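Local coordinates for protein cytochrome P450 (Novosphingobium aromaticivorans, PDB 3OFT) that binds an iron protoporphyrin IX group within the mainly helical fold of the cytochrome P450 family, at residues 79-84 and 178-183; 83-88 and 225-230; 370-375 and 389-394. All blocks are in the same frame, centred on the assembly; numbering follows the deposited sequence.

Contact 1 (79-84 and 178-183); sequences GKVMQF and TVEQLK
With CG1 anti to its backbone N (chi1 172°), Val-81 sends that methyl toward helix 179-199. Val-179 has chi1 60°, which puts CG1 in the crowded position between N and the carbonyl carbon and CG2 anti to N. Met-82 bends at chi2 (-67°), and this bend brings its thioether round to the same helix. The two valines meet tip to tip, with Val-81 CG1 3.9 Å from Val-179 CG2. Met-82 slides past Val-179 in the opposite direction, its CE lying 3.5 Å from Val-179 CG2, and the same methyl approaches Leu-182 CD2 at 4.1 Å. The sulphur, Met-82 SD, rests 3.9 Å from Lys-183 CB.

Lys-183 contributes its aliphatic part. Its chain leaves with CG anti to the backbone N and crosses Val-81 obliquely, so that Lys-183 CD lies 3.5 Å from Val-81 CG1 and 3.3 Å from Val-81 O. Bends at chi3 and chi4 then carry the ammonium back to its own helix, where Lys-183 NZ forms a 2.9 Å salt bridge with Glu-180 OE1, meeting it from above the carboxylate plane. The other oxygen, Glu-180 OE2, sits 3.5 Å from Val-81 CG1. The ion pair thus arches beside the valine, and no hydrogen bond crosses between 79-84 and 178-183. Each helix end is secured locally: Gly-79 O accepts from both the backbone N and NE2 of Gln-83, which has positive phi, while Thr-178 and Gln-181 form a capping box.

By helix order, 78-82 is the short B' helix and 179-199 the G helix, which in P450s lie over the distal side of the haem pocket. Helix 221-252 adjoins both: its Arg-229 hydrogen-bonds Met-82 O and touches Lys-183, and its Phe-233 packs on Leu-182.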
loop_
_atom_site.group_PDB
_atom_site.type_symbol
_atom_site.label_atom_id
_atom_site.label_comp_id
_atom_site.label_asym_id
_atom_site.label_seq_id
_atom_site.Cartn_x
_atom_site.Cartn_y
_atom_site.Cartn_z
ATOM N N GLY A 79 -16.423 4.307 -2.288
ATOM C CA GLY A 79 -16.390 4.603 -0.846
ATOM C C GLY A 79 -17.683 4.322 -0.138
ATOM O O GLY A 79 -17.705 3.873 1.019
ATOM N N LYS A 80 -18.779 4.603 -0.829
ATOM C CA LYS A 80 -20.099 4.412 -0.245
ATOM C C LYS A 80 -20.302 2.942 0.062
ATOM O O LYS A 80 -20.943 2.593 1.060
ATOM C CB LYS A 80 -21.183 4.918 -1.212
ATOM C CG LYS A 80 -22.605 4.721 -0.715
ATOM C CD LYS A 80 -23.499 5.821 -1.271
ATOM C CE LYS A 80 -24.520 6.245 -0.216
ATOM N NZ LYS A 80 -25.714 5.375 -0.276
ATOM N N VAL A 81 -19.763 2.067 -0.790
ATOM C CA VAL A 81 -19.867 0.634 -0.523
ATOM C C VAL A 81 -18.882 0.140 0.549
ATOM O O VAL A 81 -19.255 -0.586 1.474
ATOM C CB VAL A 81 -19.770 -0.186 -1.829
ATOM C CG1 VAL A 81 -19.681 -1.691 -1.542
ATOM C CG2 VAL A 81 -21.030 0.107 -2.728
ATOM N N MET A 82 -17.617 0.498 0.395
ATOM C CA MET A 82 -16.581 -0.096 1.247
ATOM C C MET A 82 -16.629 0.348 2.704
ATOM O O MET A 82 -16.423 -0.486 3.573
ATOM C CB MET A 82 -15.193 0.041 0.625
ATOM C CG MET A 82 -15.055 -0.849 -0.635
ATOM S SD MET A 82 -15.092 -2.625 -0.270
ATOM C CE MET A 82 -14.892 -3.226 -1.949
ATOM N N GLN A 83 -16.903 1.631 2.969
ATOM C CA GLN A 83 -17.088 2.122 4.347
ATOM C C GLN A 83 -15.979 1.607 5.273
ATOM O O GLN A 83 -16.228 1.186 6.415
ATOM C CB GLN A 83 -18.481 1.722 4.892
ATOM C CG GLN A 83 -19.614 2.367 4.099
ATOM C CD GLN A 83 -19.693 3.813 4.458
ATOM O OE1 GLN A 83 -20.088 4.149 5.559
ATOM N NE2 GLN A 83 -19.263 4.686 3.543
ATOM N N PHE A 84 -14.742 1.696 4.799
ATOM C CA PHE A 84 -13.597 1.178 5.568
ATOM C C PHE A 84 -13.372 1.904 6.890
ATOM O O PHE A 84 -13.473 3.130 6.986
ATOM C CB PHE A 84 -12.319 1.337 4.746
ATOM C CG PHE A 84 -12.184 0.377 3.627
ATOM C CD1 PHE A 84 -12.266 -0.980 3.844
ATOM C CD2 PHE A 84 -11.884 0.839 2.345
ATOM C CE1 PHE A 84 -12.100 -1.882 2.796
ATOM C CE2 PHE A 84 -11.698 -0.062 1.303
ATOM C CZ PHE A 84 -11.807 -1.429 1.536
ATOM N N THR A 178 -18.900 -6.699 -9.264
ATOM C CA THR A 178 -19.062 -5.283 -8.895
ATOM C C THR A 178 -18.376 -4.952 -7.556
ATOM O O THR A 178 -17.927 -5.863 -6.838
ATOM C CB THR A 178 -20.534 -4.928 -8.761
ATOM O OG1 THR A 178 -21.126 -5.774 -7.765
ATOM C CG2 THR A 178 -21.273 -5.078 -10.123
ATOM N N VAL A 179 -18.301 -3.666 -7.208
ATOM C CA VAL A 179 -17.750 -3.314 -5.901
ATOM C C VAL A 179 -18.585 -3.928 -4.781
ATOM O O VAL A 179 -18.033 -4.406 -3.790
ATOM C CB VAL A 179 -17.553 -1.792 -5.688
ATOM C CG1 VAL A 179 -18.872 -1.042 -5.807
ATOM C CG2 VAL A 179 -16.913 -1.522 -4.305
ATOM N N GLU A 180 -19.907 -3.913 -4.923
ATOM C CA GLU A 180 -20.783 -4.528 -3.925
ATOM C C GLU A 180 -20.512 -6.042 -3.791
ATOM O O GLU A 180 -20.468 -6.575 -2.673
ATOM C CB GLU A 180 -22.261 -4.186 -4.206
ATOM C CG GLU A 180 -23.276 -4.749 -3.199
ATOM C CD GLU A 180 -23.190 -4.153 -1.783
ATOM O OE1 GLU A 180 -23.329 -4.927 -0.801
ATOM O OE2 GLU A 180 -22.999 -2.924 -1.643
ATOM N N GLN A 181 -20.259 -6.726 -4.907
ATOM C CA GLN A 181 -19.997 -8.174 -4.830
ATOM C C GLN A 181 -18.652 -8.477 -4.184
ATOM O O GLN A 181 -18.505 -9.467 -3.491
ATOM C CB GLN A 181 -20.069 -8.823 -6.214
ATOM C CG GLN A 181 -21.493 -8.865 -6.770
ATOM C CD GLN A 181 -21.529 -9.261 -8.223
ATOM O OE1 GLN A 181 -20.572 -9.038 -8.957
ATOM N NE2 GLN A 181 -22.633 -9.873 -8.642
ATOM N N LEU A 182 -17.663 -7.634 -4.461
ATOM C CA LEU A 182 -16.333 -7.767 -3.858
ATOM C C LEU A 182 -16.398 -7.518 -2.344
ATOM O O LEU A 182 -15.815 -8.269 -1.559
ATOM C CB LEU A 182 -15.360 -6.800 -4.516
ATOM C CG LEU A 182 -13.945 -6.698 -3.940
ATOM C CD1 LEU A 182 -13.209 -8.053 -3.925
ATOM C CD2 LEU A 182 -13.135 -5.663 -4.734
ATOM N N LYS A 183 -17.109 -6.470 -1.941
ATOM C CA LYS A 183 -17.373 -6.205 -0.520
ATOM C C LYS A 183 -18.054 -7.403 0.132
ATOM O O LYS A 183 -17.666 -7.839 1.212
ATOM C CB LYS A 183 -18.242 -4.954 -0.350
ATOM C CG LYS A 183 -18.587 -4.646 1.132
ATOM C CD LYS A 183 -19.816 -3.799 1.308
ATOM C CE LYS A 183 -20.730 -4.349 2.359
ATOM N NZ LYS A 183 -21.979 -4.904 1.714
#

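Contact 2 (83-88 and 225-230); sequences QFIPLQ and RRMCRN. With HEM (protoporphyrin IX containing Fe), chain D.
Gln-83 O is the best-held polar atom, gripped across the contact by one strong bond: Arg-226 NE donates to it at 2.8 Å and 169°, in the carbonyl plane and on a lone pair. The acceptor also lies in the guanidinium plane. Water 1 accepts from Arg-226 NH2 and donates to Phe-84 O, giving the arginine a second, indirect hold on the loop. Ile-85 CD1 sits over the centre of one face of the Arg-226 guanidinium, 3.5 Å above it.

Two weak bonds follow. Ile-85 N donates to Arg-226 O at 3.4 Å, and Asn-230 ND2 donates to Ile-85 O at 3.0 Å. Ile-85 O also receives a CA-H...O contact from Met-227. The side chains of Phe-84 and Arg-229 cross at about a right angle, with Phe-84 CE1 3.4 Å from Arg-229 CG; the guanidinium of this arginine is salt-bridged to Asp-187.

A cis peptide precedes Pro-86, where the loop turns to the haem. Leu-87 CA comes within 3.2 Å of the haem propionate oxygen O1D, and Asn-230 OD1 lies 3.6 Å from the haem methyl CMD. Pro-86, Leu-87 and Asn-230 all belong to the haem pocket. A loop leading into helix C (91-104), packed on the long central helix 221-252 beside the porphyrin, is characteristic of the P450 fold.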
loop_
_atom_site.group_PDB
_atom_site.type_symbol
_atom_site.label_atom_id
_atom_site.label_comp_id
_atom_site.label_asym_id
_atom_site.label_seq_id
_atom_site.Cartn_x
_atom_site.Cartn_y
_atom_site.Cartn_z
ATOM N N GLN A 83 -16.903 1.631 2.969
ATOM C CA GLN A 83 -17.088 2.122 4.347
ATOM C C GLN A 83 -15.979 1.607 5.273
ATOM O O GLN A 83 -16.228 1.186 6.415
ATOM C CB GLN A 83 -18.481 1.722 4.892
ATOM C CG GLN A 83 -19.614 2.367 4.099
ATOM C CD GLN A 83 -19.693 3.813 4.458
ATOM O OE1 GLN A 83 -20.088 4.149 5.559
ATOM N NE2 GLN A 83 -19.263 4.686 3.543
ATOM N N PHE A 84 -14.742 1.696 4.799
ATOM C CA PHE A 84 -13.597 1.178 5.568
ATOM C C PHE A 84 -13.372 1.904 6.890
ATOM O O PHE A 84 -13.473 3.130 6.986
ATOM C CB PHE A 84 -12.319 1.337 4.746
ATOM C CG PHE A 84 -12.184 0.377 3.627
ATOM C CD1 PHE A 84 -12.266 -0.980 3.844
ATOM C CD2 PHE A 84 -11.884 0.839 2.345
ATOM C CE1 PHE A 84 -12.100 -1.882 2.796
ATOM C CE2 PHE A 84 -11.698 -0.062 1.303
ATOM C CZ PHE A 84 -11.807 -1.429 1.536
ATOM N N ILE A 85 -13.054 1.124 7.920
ATOM C CA ILE A 85 -12.678 1.700 9.209
ATOM C C ILE A 85 -11.222 1.281 9.541
ATOM O O ILE A 85 -10.887 0.087 9.499
ATOM C CB ILE A 85 -13.610 1.199 10.342
ATOM C CG1 ILE A 85 -14.979 1.879 10.251
ATOM C CG2 ILE A 85 -12.982 1.493 11.730
ATOM C CD1 ILE A 85 -15.973 1.239 11.305
ATOM N N PRO A 86 -10.355 2.245 9.899
ATOM C CA PRO A 86 -10.511 3.677 10.074
ATOM C C PRO A 86 -10.315 4.505 8.779
ATOM O O PRO A 86 -10.445 5.715 8.842
ATOM C CB PRO A 86 -9.423 4.026 11.101
ATOM C CG PRO A 86 -8.429 2.933 11.005
ATOM C CD PRO A 86 -8.988 1.803 10.226
ATOM N N LEU A 87 -10.031 3.859 7.635
ATOM C CA LEU A 87 -9.467 4.596 6.464
ATOM C C LEU A 87 -10.338 5.773 6.025
ATOM O O LEU A 87 -9.829 6.818 5.603
ATOM C CB LEU A 87 -9.211 3.658 5.266
ATOM C CG LEU A 87 -8.592 4.232 3.979
ATOM C CD1 LEU A 87 -7.136 4.751 4.212
ATOM C CD2 LEU A 87 -8.619 3.181 2.898
ATOM N N GLN A 88 -11.650 5.566 6.075
ATOM C CA GLN A 88 -12.601 6.559 5.550
ATOM C C GLN A 88 -13.214 7.447 6.595
ATOM O O GLN A 88 -14.118 8.207 6.261
ATOM C CB GLN A 88 -13.716 5.864 4.767
ATOM C CG GLN A 88 -13.231 5.326 3.419
ATOM C CD GLN A 88 -14.364 4.630 2.680
ATOM O OE1 GLN A 88 -15.334 5.259 2.208
ATOM N NE2 GLN A 88 -14.243 3.363 2.571
ATOM N N ARG A 225 -17.070 -5.676 10.944
ATOM C CA ARG A 225 -16.998 -6.039 9.511
ATOM C C ARG A 225 -16.147 -5.035 8.710
ATOM O O ARG A 225 -15.317 -5.447 7.921
ATOM C CB ARG A 225 -18.380 -6.079 8.821
ATOM C CG ARG A 225 -19.397 -7.109 9.377
ATOM C CD ARG A 225 -20.606 -7.152 8.454
ATOM N NE ARG A 225 -21.681 -7.978 9.011
ATOM C CZ ARG A 225 -22.731 -7.508 9.668
ATOM N NH1 ARG A 225 -22.902 -6.187 9.829
ATOM N NH2 ARG A 225 -23.623 -8.375 10.165
ATOM N N ARG A 226 -16.429 -3.745 8.901
ATOM C CA ARG A 226 -15.757 -2.612 8.193
ATOM C C ARG A 226 -14.294 -2.528 8.532
ATOM O O ARG A 226 -13.459 -2.239 7.656
ATOM C CB ARG A 226 -16.422 -1.267 8.595
ATOM C CG ARG A 226 -17.869 -1.224 8.011
ATOM C CD ARG A 226 -18.729 -0.171 8.682
ATOM N NE ARG A 226 -18.211 1.172 8.443
ATOM C CZ ARG A 226 -18.550 2.248 9.134
ATOM N NH1 ARG A 226 -19.414 2.145 10.139
ATOM N NH2 ARG A 226 -17.983 3.429 8.839
ATOM N N MET A 227 -13.966 -2.713 9.810
ATOM C CA MET A 227 -12.549 -2.632 10.221
ATOM C C MET A 227 -11.723 -3.811 9.679
ATOM O O MET A 227 -10.592 -3.635 9.162
ATOM C CB MET A 227 -12.446 -2.553 11.750
ATOM C CG MET A 227 -11.056 -2.316 12.305
ATOM S SD MET A 227 -10.182 -3.874 12.493
ATOM C CE MET A 227 -11.226 -4.721 13.690
ATOM N N CYS A 228 -12.292 -5.005 9.807
ATOM C CA CYS A 228 -11.645 -6.218 9.328
ATOM C C CYS A 228 -11.439 -6.217 7.834
ATOM O O CYS A 228 -10.371 -6.670 7.389
ATOM C CB CYS A 228 -12.443 -7.451 9.758
ATOM S SG CYS A 228 -12.244 -7.749 11.559
ATOM N N ARG A 229 -12.431 -5.712 7.069
ATOM C CA ARG A 229 -12.296 -5.494 5.618
ATOM C C ARG A 229 -11.124 -4.546 5.296
ATOM O O ARG A 229 -10.377 -4.780 4.311
ATOM C CB ARG A 229 -13.626 -4.877 5.084
ATOM C CG ARG A 229 -13.847 -4.659 3.611
ATOM C CD ARG A 229 -15.167 -3.821 3.418
ATOM N NE ARG A 229 -16.244 -4.484 4.119
ATOM C CZ ARG A 229 -17.325 -3.931 4.686
ATOM N NH1 ARG A 229 -17.605 -2.632 4.692
ATOM N NH2 ARG A 229 -18.152 -4.744 5.278
ATOM N N ASN A 230 -11.013 -3.442 6.050
ATOM C CA ASN A 230 -9.854 -2.552 5.920
ATOM C C ASN A 230 -8.488 -3.216 6.193
ATOM O O ASN A 230 -7.529 -2.966 5.449
ATOM C CB ASN A 230 -10.047 -1.310 6.774
ATOM C CG ASN A 230 -9.171 -0.135 6.361
ATOM O OD1 ASN A 230 -8.262 -0.217 5.519
ATOM N ND2 ASN A 230 -9.424 0.958 6.981
HETATM C CHA HEM D . -3.291 3.580 5.723
HETATM C CHB HEM D . 0.323 2.569 2.621
HETATM C CHC HEM D . 0.710 -1.838 4.552
HETATM C CHD HEM D . -3.471 -1.193 6.833
HETATM C C1A HEM D . -2.294 3.692 4.771
HETATM C C2A HEM D . -1.968 4.909 4.067
HETATM C C3A HEM D . -0.981 4.665 3.213
HETATM C C4A HEM D . -0.655 3.241 3.313
HETATM C CMA HEM D . -0.379 5.711 2.242
HETATM C CAA HEM D . -2.626 6.299 4.311
HETATM C CBA HEM D . -3.919 6.342 3.527
HETATM C CGA HEM D . -4.595 7.702 3.606
HETATM O O1A HEM D . -5.754 7.820 3.098
HETATM O O2A HEM D . -4.038 8.705 4.154
HETATM C C1B HEM D . 0.770 1.279 2.873
HETATM C C2B HEM D . 1.905 0.641 2.258
HETATM C C3B HEM D . 1.997 -0.585 2.812
HETATM C C4B HEM D . 0.925 -0.730 3.776
HETATM C CMB HEM D . 2.796 1.301 1.189
HETATM C CAB HEM D . 2.965 -1.745 2.559
HETATM C CBB HEM D . 3.929 -1.713 1.620
HETATM C C1C HEM D . -0.362 -2.105 5.351
HETATM C C2C HEM D . -0.590 -3.305 6.144
HETATM C C3C HEM D . -1.793 -3.112 6.755
HETATM C C4C HEM D . -2.275 -1.785 6.447
HETATM C CMC HEM D . 0.362 -4.543 6.189
HETATM C CAC HEM D . -2.575 -4.007 7.748
HETATM C CBC HEM D . -2.517 -5.334 7.716
HETATM C C1D HEM D . -3.784 0.125 6.779
HETATM C C2D HEM D . -4.952 0.712 7.420
HETATM C C3D HEM D . -4.859 2.193 7.106
HETATM C C4D HEM D . -3.698 2.378 6.280
HETATM C CMD HEM D . -6.026 -0.021 8.300
HETATM C CAD HEM D . -5.886 3.254 7.598
HETATM C CBD HEM D . -5.207 3.985 8.769
HETATM C CGD HEM D . -6.136 5.151 9.125
HETATM O O1D HEM D . -7.018 5.543 8.334
HETATM O O2D HEM D . -5.977 5.754 10.192
HETATM N NA HEM D . -1.451 2.685 4.298
HETATM N NB HEM D . 0.244 0.423 3.818
HETATM N NC HEM D . -1.378 -1.195 5.600
HETATM N ND HEM D . -3.091 1.125 6.104
HETATM FE FE HEM D . -1.376 0.781 5.013
HETATM O O HOH W 1 -16.171 4.298 6.883
HETATM O O HOH W 2 -2.848 0.077 3.266
#

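Contact 3 (370-375 and 389-394); sequences ALAPDK and ALPLVW
Three backbone hydrogen bonds set the pairing of strand 369-371 with strand 386-394, antiparallel neighbours in the small sheet near the C-terminus. Ala-370 and Val-393 form an antiparallel hydrogen-bonded pair: Ala-370 N donates to Val-393 O at 3.0 Å, and Val-393 N returns a bond to Ala-370 O at 2.9 Å, both nearly along the C=O axis. Ala-372 N, one residue past the end of strand 369-371, then donates to Pro-391 O at 2.9 Å and 162°, but from above the carbonyl plane. Between these bonds, Leu-371 and Leu-392 form the non-hydrogen-bonded pair, with CA atoms 4.6 Å apart.

Weaker CA-H...O contacts fill in around them, from Leu-392 CA to Ala-370 O and from Leu-371 CA to Pro-391 O.

Most apolar contacts fall into two groups. Leu-371, with CG anti to the carbonyl carbon, crosses Leu-390 at about a right angle; its CD2 is 3.5 Å from Leu-390 CD1 and also approaches Leu-392 CD2. These leucines also touch helix 221-252, through Ala-247, Leu-248 and Ala-251. The second group centres on Ala-372 CB, which lies 3.9 Å from Pro-391 CB and 3.8 Å from Val-393 CG1. Lys-375 joins it through its aliphatic base, CB resting 3.6 Å from Pro-391 CG.

All hydrogen bonds across the contact are backbone to backbone, so peptide pairing fixes the register; the side chains add mainly apolar packing, with no hydrogen bond or salt bridge between the segments.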
loop_
_atom_site.group_PDB
_atom_site.type_symbol
_atom_site.label_atom_id
_atom_site.label_comp_id
_atom_site.label_asym_id
_atom_site.label_seq_id
_atom_site.Cartn_x
_atom_site.Cartn_y
_atom_site.Cartn_z
ATOM N N ALA A 370 18.541 -12.611 -11.686
ATOM C CA ALA A 370 18.518 -11.547 -12.684
ATOM C C ALA A 370 17.200 -11.541 -13.422
ATOM O O ALA A 370 16.418 -12.503 -13.331
ATOM C CB ALA A 370 19.678 -11.750 -13.720
ATOM N N LEU A 371 16.966 -10.485 -14.205
ATOM C CA LEU A 371 15.802 -10.518 -15.079
ATOM C C LEU A 371 16.014 -11.566 -16.196
ATOM O O LEU A 371 17.150 -11.816 -16.611
ATOM C CB LEU A 371 15.553 -9.145 -15.686
ATOM C CG LEU A 371 15.139 -8.030 -14.716
ATOM C CD1 LEU A 371 15.131 -6.750 -15.526
ATOM C CD2 LEU A 371 13.779 -8.258 -14.066
ATOM N N ALA A 372 14.929 -12.168 -16.662
ATOM C CA ALA A 372 14.983 -13.079 -17.818
ATOM C C ALA A 372 15.464 -12.346 -19.066
ATOM O O ALA A 372 15.163 -11.160 -19.243
ATOM C CB ALA A 372 13.632 -13.702 -18.077
ATOM N N PRO A 373 16.198 -13.046 -19.945
ATOM C CA PRO A 373 16.709 -12.311 -21.111
ATOM C C PRO A 373 15.657 -11.869 -22.141
ATOM O O PRO A 373 15.857 -10.840 -22.776
ATOM C CB PRO A 373 17.685 -13.305 -21.756
ATOM C CG PRO A 373 17.134 -14.652 -21.400
ATOM C CD PRO A 373 16.563 -14.477 -19.982
ATOM N N ASP A 374 14.567 -12.617 -22.320
ATOM C CA ASP A 374 13.619 -12.286 -23.423
ATOM C C ASP A 374 12.181 -11.930 -23.004
ATOM O O ASP A 374 11.270 -11.932 -23.842
ATOM C CB ASP A 374 13.583 -13.407 -24.476
ATOM C CG ASP A 374 12.815 -14.645 -24.001
ATOM O OD1 ASP A 374 11.680 -14.904 -24.503
ATOM O OD2 ASP A 374 13.339 -15.350 -23.103
ATOM N N LYS A 375 11.969 -11.627 -21.725
ATOM C CA LYS A 375 10.644 -11.242 -21.259
ATOM C C LYS A 375 10.732 -9.867 -20.618
ATOM O O LYS A 375 11.760 -9.516 -20.049
ATOM C CB LYS A 375 10.082 -12.275 -20.288
ATOM C CG LYS A 375 10.070 -13.699 -20.810
ATOM C CD LYS A 375 9.118 -14.549 -19.994
ATOM C CE LYS A 375 9.441 -16.026 -20.156
ATOM N NZ LYS A 375 10.172 -16.554 -18.974
ATOM N N ALA A 389 4.295 -7.881 -14.378
ATOM C CA ALA A 389 5.161 -9.060 -14.613
ATOM C C ALA A 389 6.602 -8.750 -14.253
ATOM O O ALA A 389 7.142 -7.655 -14.545
ATOM C CB ALA A 389 5.064 -9.615 -16.061
ATOM N N LEU A 390 7.201 -9.720 -13.587
ATOM C CA LEU A 390 8.575 -9.648 -13.187
ATOM C C LEU A 390 9.258 -11.002 -13.346
ATOM O O LEU A 390 9.324 -11.781 -12.416
ATOM C CB LEU A 390 8.653 -9.124 -11.730
ATOM C CG LEU A 390 10.013 -8.961 -11.074
ATOM C CD1 LEU A 390 10.973 -8.134 -11.970
ATOM C CD2 LEU A 390 9.825 -8.319 -9.680
ATOM N N PRO A 391 9.759 -11.292 -14.554
ATOM C CA PRO A 391 10.327 -12.604 -14.835
ATOM C C PRO A 391 11.789 -12.675 -14.385
ATOM O O PRO A 391 12.649 -11.952 -14.928
ATOM C CB PRO A 391 10.223 -12.696 -16.365
ATOM C CG PRO A 391 10.392 -11.267 -16.837
ATOM C CD PRO A 391 9.719 -10.412 -15.753
ATOM N N LEU A 392 12.058 -13.545 -13.406
ATOM C CA LEU A 392 13.389 -13.736 -12.838
ATOM C C LEU A 392 13.964 -15.069 -13.273
ATOM O O LEU A 392 13.207 -15.983 -13.569
ATOM C CB LEU A 392 13.302 -13.721 -11.307
ATOM C CG LEU A 392 12.699 -12.415 -10.731
ATOM C CD1 LEU A 392 12.694 -12.480 -9.209
ATOM C CD2 LEU A 392 13.479 -11.203 -11.225
ATOM N N VAL A 393 15.295 -15.170 -13.270
ATOM C CA VAL A 393 16.026 -16.386 -13.577
ATOM C C VAL A 393 17.228 -16.474 -12.628
ATOM O O VAL A 393 17.726 -15.442 -12.126
ATOM C CB VAL A 393 16.497 -16.439 -15.073
ATOM C CG1 VAL A 393 15.317 -16.449 -16.021
ATOM C CG2 VAL A 393 17.458 -15.252 -15.432
ATOM N N TRP A 394 17.637 -17.704 -12.338
ATOM C CA TRP A 394 18.783 -17.990 -11.500
ATOM C C TRP A 394 19.254 -19.421 -11.755
ATOM O O TRP A 394 18.535 -20.235 -12.350
ATOM C CB TRP A 394 18.469 -17.750 -10.006
ATOM C CG TRP A 394 17.386 -18.628 -9.494
ATOM C CD1 TRP A 394 17.533 -19.867 -8.943
ATOM C CD2 TRP A 394 15.974 -18.346 -9.500
ATOM N NE1 TRP A 394 16.283 -20.388 -8.609
ATOM C CE2 TRP A 394 15.319 -19.475 -8.943
ATOM C CE3 TRP A 394 15.194 -17.257 -9.946
ATOM C CZ2 TRP A 394 13.930 -19.549 -8.797
ATOM C CZ3 TRP A 394 13.795 -17.336 -9.804
ATOM C CH2 TRP A 394 13.180 -18.476 -9.226
#

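Contacts 1 and 2 open from the same part of the chain and share Gln-83 and Phe-84; their centres are 10 Å apart, and they touch directly. Residues 79-88 are thereby fastened first to the start of helix 179-199 and then to helix 221-252, close to the haem. Contact 3 comes later in the chain, within the small antiparallel sheet, about 36 Å (centre to centre) from contact 1 and 37 Å from contact 2; contacts 2 and 3 lie on opposite sides of the chain's centre. Helix 221-252 connects the regions: it supplies 225-230 to contact 2, and further along touches the leucines of contact 3.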